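Local coordinates for Pa14_01140 (Pseudomonas aeruginosa, PDB 6OX6), which acts as the immunity protein that binds the type VI secretion effector Tas1, a (p)ppApp-synthesizing toxin, and helps prevent its early activation, at residues Y25-D28 and T33-V36; Y15-Y18 and V23-R26. All blocks are in the same frame, centred on the assembly; numbering follows the deposited sequence.

Contact 1 (Y25-D28 and T33-V36)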
loop_
_atom_site.group_PDB
_atom_site.type_symbol
_atom_site.label_atom_id
_atom_site.label_comp_id
_atom_site.label_asym_id
_atom_site.label_seq_id
_atom_site.Cartn_x
_atom_site.Cartn_y
_atom_site.Cartn_z
ATOM N N TYR B 25 7.542 -13.976 1.324
ATOM C CA TYR B 25 7.632 -14.502 -0.030
ATOM C C TYR B 25 8.954 -15.222 -0.204
ATOM O O TYR B 25 9.962 -14.892 0.452
ATOM C CB TYR B 25 7.520 -13.393 -1.108
ATOM C CG TYR B 25 6.155 -12.731 -1.141
ATOM C CD1 TYR B 25 5.915 -11.571 -0.430
ATOM C CD2 TYR B 25 5.101 -13.298 -1.840
ATOM C CE1 TYR B 25 4.683 -10.977 -0.442
ATOM C CE2 TYR B 25 3.871 -12.710 -1.866
ATOM C CZ TYR B 25 3.664 -11.556 -1.169
ATOM O OH TYR B 25 2.435 -10.959 -1.186
ATOM N N ARG B 26 8.925 -16.222 -1.085
ATOM C CA ARG B 26 10.110 -16.946 -1.506
ATOM C C ARG B 26 10.223 -16.837 -3.021
ATOM O O ARG B 26 9.271 -17.158 -3.749
ATOM C CB ARG B 26 10.040 -18.405 -1.058
ATOM C CG ARG B 26 11.126 -19.299 -1.653
ATOM C CD ARG B 26 10.956 -20.759 -1.151
ATOM N NE ARG B 26 9.755 -21.421 -1.642
ATOM C CZ ARG B 26 9.724 -22.188 -2.737
ATOM N NH1 ARG B 26 10.825 -22.374 -3.466
ATOM N NH2 ARG B 26 8.590 -22.770 -3.112
ATOM N N TRP B 27 11.371 -16.355 -3.485
ATOM C CA TRP B 27 11.707 -16.309 -4.900
ATOM C C TRP B 27 12.729 -17.396 -5.223
ATOM O O TRP B 27 13.749 -17.533 -4.542
ATOM C CB TRP B 27 12.233 -14.918 -5.254
ATOM C CG TRP B 27 13.000 -14.782 -6.541
ATOM C CD1 TRP B 27 14.354 -14.662 -6.678
ATOM C CD2 TRP B 27 12.456 -14.724 -7.876
ATOM N NE1 TRP B 27 14.688 -14.542 -8.009
ATOM C CE2 TRP B 27 13.541 -14.580 -8.763
ATOM C CE3 TRP B 27 11.154 -14.789 -8.404
ATOM C CZ2 TRP B 27 13.369 -14.486 -10.146
ATOM C CZ3 TRP B 27 10.981 -14.699 -9.780
ATOM C CH2 TRP B 27 12.087 -14.543 -10.635
ATOM N N ASP B 28 12.451 -18.168 -6.249
ATOM C CA ASP B 28 13.346 -19.207 -6.742
ATOM C C ASP B 28 13.884 -18.701 -8.076
ATOM O O ASP B 28 13.139 -18.617 -9.057
ATOM C CB ASP B 28 12.578 -20.525 -6.884
ATOM C CG ASP B 28 13.443 -21.687 -7.375
ATOM O OD1 ASP B 28 14.481 -21.474 -8.043
ATOM O OD2 ASP B 28 13.038 -22.833 -7.122
ATOM N N THR B 33 10.027 -18.389 -9.931
ATOM C CA THR B 33 8.719 -18.485 -9.294
ATOM C C THR B 33 8.694 -17.751 -7.963
ATOM O O THR B 33 9.697 -17.682 -7.234
ATOM C CB THR B 33 8.303 -19.950 -9.079
ATOM O OG1 THR B 33 9.383 -20.663 -8.477
ATOM C CG2 THR B 33 7.982 -20.617 -10.417
ATOM N N ILE B 34 7.520 -17.218 -7.649
ATOM C CA ILE B 34 7.260 -16.563 -6.386
ATOM C C ILE B 34 6.259 -17.415 -5.645
ATOM O O ILE B 34 5.217 -17.784 -6.214
ATOM C CB ILE B 34 6.700 -15.148 -6.582
ATOM C CG1 ILE B 34 7.642 -14.303 -7.444
ATOM C CG2 ILE B 34 6.426 -14.537 -5.216
ATOM C CD1 ILE B 34 6.975 -13.100 -8.065
ATOM N N HIS B 35 6.562 -17.729 -4.387
ATOM C CA HIS B 35 5.588 -18.334 -3.492
ATOM C C HIS B 35 5.377 -17.436 -2.291
ATOM O O HIS B 35 6.263 -16.672 -1.919
ATOM C CB HIS B 35 6.023 -19.720 -3.032
ATOM C CG HIS B 35 5.831 -20.765 -4.076
ATOM N ND1 HIS B 35 6.753 -20.993 -5.074
ATOM C CD2 HIS B 35 4.810 -21.626 -4.302
ATOM C CE1 HIS B 35 6.314 -21.957 -5.864
ATOM N NE2 HIS B 35 5.135 -22.358 -5.419
ATOM N N VAL B 36 4.202 -17.543 -1.671
ATOM C CA VAL B 36 3.821 -16.685 -0.559
ATOM C C VAL B 36 3.615 -17.553 0.670
ATOM O O VAL B 36 3.150 -18.696 0.551
ATOM C CB VAL B 36 2.549 -15.873 -0.879
ATOM C CG1 VAL B 36 1.326 -16.811 -1.077
ATOM C CG2 VAL B 36 2.275 -14.883 0.216
HETATM O O HOH W 1 9.087 -19.641 -5.441
HETATM O O HOH W 2 9.692 -23.288 -7.580
#
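Arg26 and His35 are a hydrogen-bonded pair of two antiparallel strands, and their side chains run side by side on one face of the sheet. Two backbone bonds hold the pair, Arg26 N to His35 O at 2.8 Å and His35 N back to Arg26 O. The arginine leaves the strand with CG anti to its own N (chi1 170°), then bends at chi3, which brings NH2 over one face of the imidazole, 3.2 Å above its plane and toward the rim near ND1. Guanidinium and ring are nearly parallel, 14° apart. NH2 stands at a poor angle for a hydrogen bond to ND1 and has a bond elsewhere; ND1 meets a water instead, in the plane of the ring and 2.7 Å from ND1. The same water donates to Arg26 O and, weakly, to Thr33 O, and also bonds Thr33 OG1; it lies over the centre of the guanidinium. A second water bonds Thr33 OG1 and reaches Asp28 OD2 only weakly, beside the hydrogen-bonded backbone pair Asp28–Thr33.

On the other face the contacts across the strands are apolar. Ile34 sits between two aromatic side chains: CG2 lies 3.8 Å from Tyr25 CD2, while CG1, anti to its carbonyl carbon (chi1 -56°), meets the indole edge at Trp27 CE3 (3.7 Å). Val36 lies alongside Tyr25, its CG2 3.4 Å from Tyr25 CE2.

These strands form the 23-28/33-38 hairpin, with 33-38 outermost in the chain's sheet. Tyr25 and Ile34 pack on helix 53-61, where Phe55 meets the Tyr25 ring edge-to-face. Trp27 NE1 bonds Phe9 O in helix 7-11, and Arg26 NE forms a salt bridge with Glu43. Ile34 and Val36 also touch Pro414 and Lys298 of the Tas1 chain, respectively, and strand 14-18 continues the sheet beyond 23-28.

Contact 2 (Y15-Y18 and V23-R26); sequences YIDY and VTYR
A beta hairpin joins strands 14-18 and 23-28, the two inner strands of the four-stranded antiparallel sheet. Ile16–Tyr25 and Tyr18–Val23 are its hydrogen-bonded pairs, alternating with the non-hydrogen-bonded pairs Tyr15–Arg26 and Asp17–Thr24. Tyr25 N reaches Ile16 O at 3.0 Å, and Ile16 N returns the bond to Tyr25 O. Tyr18 N bonds Val23 O at 2.9 Å, and Val23 N returns a longer bond of 3.3 Å to Tyr18 O. Thr24 CA adds a CA-H...O contact to Ile16 O.

The face carrying Ile16, Tyr18, Val23 and Tyr25 turns to helix 53-61, where Ile16 touches Leu59 and Tyr18 touches Phe61. Tyr18 has CG anti to its backbone N (chi1 180°), and its ring leads away from strand 23-28, leaving CB and CD2 against Val23 CG1; the Tyr18 side chain also packs on Lys334 of the Tas1 chain.

Asp17 and Thr24 point to the opposite face, where they meet obliquely, OD1 of the aspartate 4.0 Å from CG2 of the threonine. Partners elsewhere in the same chain take one oxygen of each: Asp17 OD1 bonds Tyr39 OH, and Thr24 OG1 bonds Arg37 O. Tyr15 shares this face, with its ring also meeting Tyr70 of helix 67-72. It runs alongside the aliphatic part of Arg26, so that Tyr15 CE2 lies 3.3 Å from Arg26 CG and 3.6 Å from Arg26 CD.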
loop_
_atom_site.group_PDB
_atom_site.type_symbol
_atom_site.label_atom_id
_atom_site.label_comp_id
_atom_site.label_asym_id
_atom_site.label_seq_id
_atom_site.Cartn_x
_atom_site.Cartn_y
_atom_site.Cartn_z
ATOM N N TYR B 15 14.412 -14.131 -0.159
ATOM C CA TYR B 15 13.368 -14.330 0.840
ATOM C C TYR B 15 13.043 -12.978 1.473
ATOM O O TYR B 15 13.954 -12.229 1.852
ATOM C CB TYR B 15 13.805 -15.356 1.895
ATOM C CG TYR B 15 14.149 -16.715 1.285
ATOM C CD1 TYR B 15 15.422 -16.970 0.764
ATOM C CD2 TYR B 15 13.191 -17.726 1.199
ATOM C CE1 TYR B 15 15.747 -18.216 0.198
ATOM C CE2 TYR B 15 13.505 -18.991 0.648
ATOM C CZ TYR B 15 14.780 -19.220 0.151
ATOM O OH TYR B 15 15.069 -20.462 -0.401
ATOM N N ILE B 16 11.748 -12.699 1.613
ATOM C CA ILE B 16 11.217 -11.370 1.875
ATOM C C ILE B 16 10.244 -11.439 3.038
ATOM O O ILE B 16 9.380 -12.321 3.063
ATOM C CB ILE B 16 10.494 -10.839 0.630
ATOM C CG1 ILE B 16 11.498 -10.643 -0.498
ATOM C CG2 ILE B 16 9.736 -9.605 0.954
ATOM C CD1 ILE B 16 10.829 -10.458 -1.835
ATOM N N ASP B 17 10.379 -10.509 3.992
ATOM C CA ASP B 17 9.412 -10.319 5.064
ATOM C C ASP B 17 8.762 -8.946 4.906
ATOM O O ASP B 17 9.460 -7.940 4.780
ATOM C CB ASP B 17 10.093 -10.427 6.430
ATOM C CG ASP B 17 9.144 -10.125 7.589
ATOM O OD1 ASP B 17 7.916 -10.324 7.434
ATOM O OD2 ASP B 17 9.630 -9.668 8.658
ATOM N N TYR B 18 7.446 -8.897 4.933
ATOM C CA TYR B 18 6.710 -7.633 4.836
ATOM C C TYR B 18 5.816 -7.579 6.066
ATOM O O TYR B 18 4.701 -8.115 6.042
ATOM C CB TYR B 18 5.904 -7.582 3.532
ATOM C CG TYR B 18 5.075 -6.315 3.291
ATOM C CD1 TYR B 18 5.453 -5.072 3.823
ATOM C CD2 TYR B 18 3.913 -6.370 2.510
ATOM C CE1 TYR B 18 4.690 -3.913 3.586
ATOM C CE2 TYR B 18 3.153 -5.216 2.279
ATOM C CZ TYR B 18 3.569 -3.998 2.807
ATOM O OH TYR B 18 2.806 -2.879 2.582
ATOM N N VAL B 23 3.175 -10.994 5.943
ATOM C CA VAL B 23 3.344 -11.884 4.803
ATOM C C VAL B 23 4.831 -12.014 4.482
ATOM O O VAL B 23 5.621 -11.085 4.712
ATOM C CB VAL B 23 2.517 -11.399 3.581
ATOM C CG1 VAL B 23 2.930 -9.964 3.087
ATOM C CG2 VAL B 23 2.558 -12.415 2.474
ATOM N N THR B 24 5.215 -13.206 3.997
ATOM C CA THR B 24 6.546 -13.490 3.476
ATOM C C THR B 24 6.457 -14.116 2.082
ATOM O O THR B 24 5.451 -14.723 1.696
ATOM C CB THR B 24 7.346 -14.423 4.415
ATOM O OG1 THR B 24 6.822 -15.768 4.350
ATOM C CG2 THR B 24 7.254 -13.914 5.853
ATOM N N TYR B 25 7.542 -13.976 1.324
ATOM C CA TYR B 25 7.632 -14.502 -0.030
ATOM C C TYR B 25 8.954 -15.222 -0.204
ATOM O O TYR B 25 9.962 -14.892 0.452
ATOM C CB TYR B 25 7.520 -13.393 -1.108
ATOM C CG TYR B 25 6.155 -12.731 -1.141
ATOM C CD1 TYR B 25 5.915 -11.571 -0.430
ATOM C CD2 TYR B 25 5.101 -13.298 -1.840
ATOM C CE1 TYR B 25 4.683 -10.977 -0.442
ATOM C CE2 TYR B 25 3.871 -12.710 -1.866
ATOM C CZ TYR B 25 3.664 -11.556 -1.169
ATOM O OH TYR B 25 2.435 -10.959 -1.186
ATOM N N ARG B 26 8.925 -16.222 -1.085
ATOM C CA ARG B 26 10.110 -16.946 -1.506
ATOM C C ARG B 26 10.223 -16.837 -3.021
ATOM O O ARG B 26 9.271 -17.158 -3.749
ATOM C CB ARG B 26 10.040 -18.405 -1.058
ATOM C CG ARG B 26 11.126 -19.299 -1.653
ATOM C CD ARG B 26 10.956 -20.759 -1.151
ATOM N NE ARG B 26 9.755 -21.421 -1.642
ATOM C CZ ARG B 26 9.724 -22.188 -2.737
ATOM N NH1 ARG B 26 10.825 -22.374 -3.466
ATOM N NH2 ARG B 26 8.590 -22.770 -3.112
#

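In the fold
From the N terminus, helix 7-11 leads into strand 14-18, and contact 2 closes the first short loop, folding 15-18 against 23-26. Strand 23-28 then continues directly into contact 1, which closes the second loop by pairing 25-28 with 33-36. The two hairpins follow in sequence and share Tyr25 and Arg26, whose strand is the common middle member of a three-stranded meander. Strand 63-65, returning after helix 53-61, pairs with 14-18 along the edge away from 23-28. The contacts lie about 8 Å apart, centre to centre, and touch where Val36 CG2 of contact 1 meets Val23 CG2 of contact 2 at 3.4 Å.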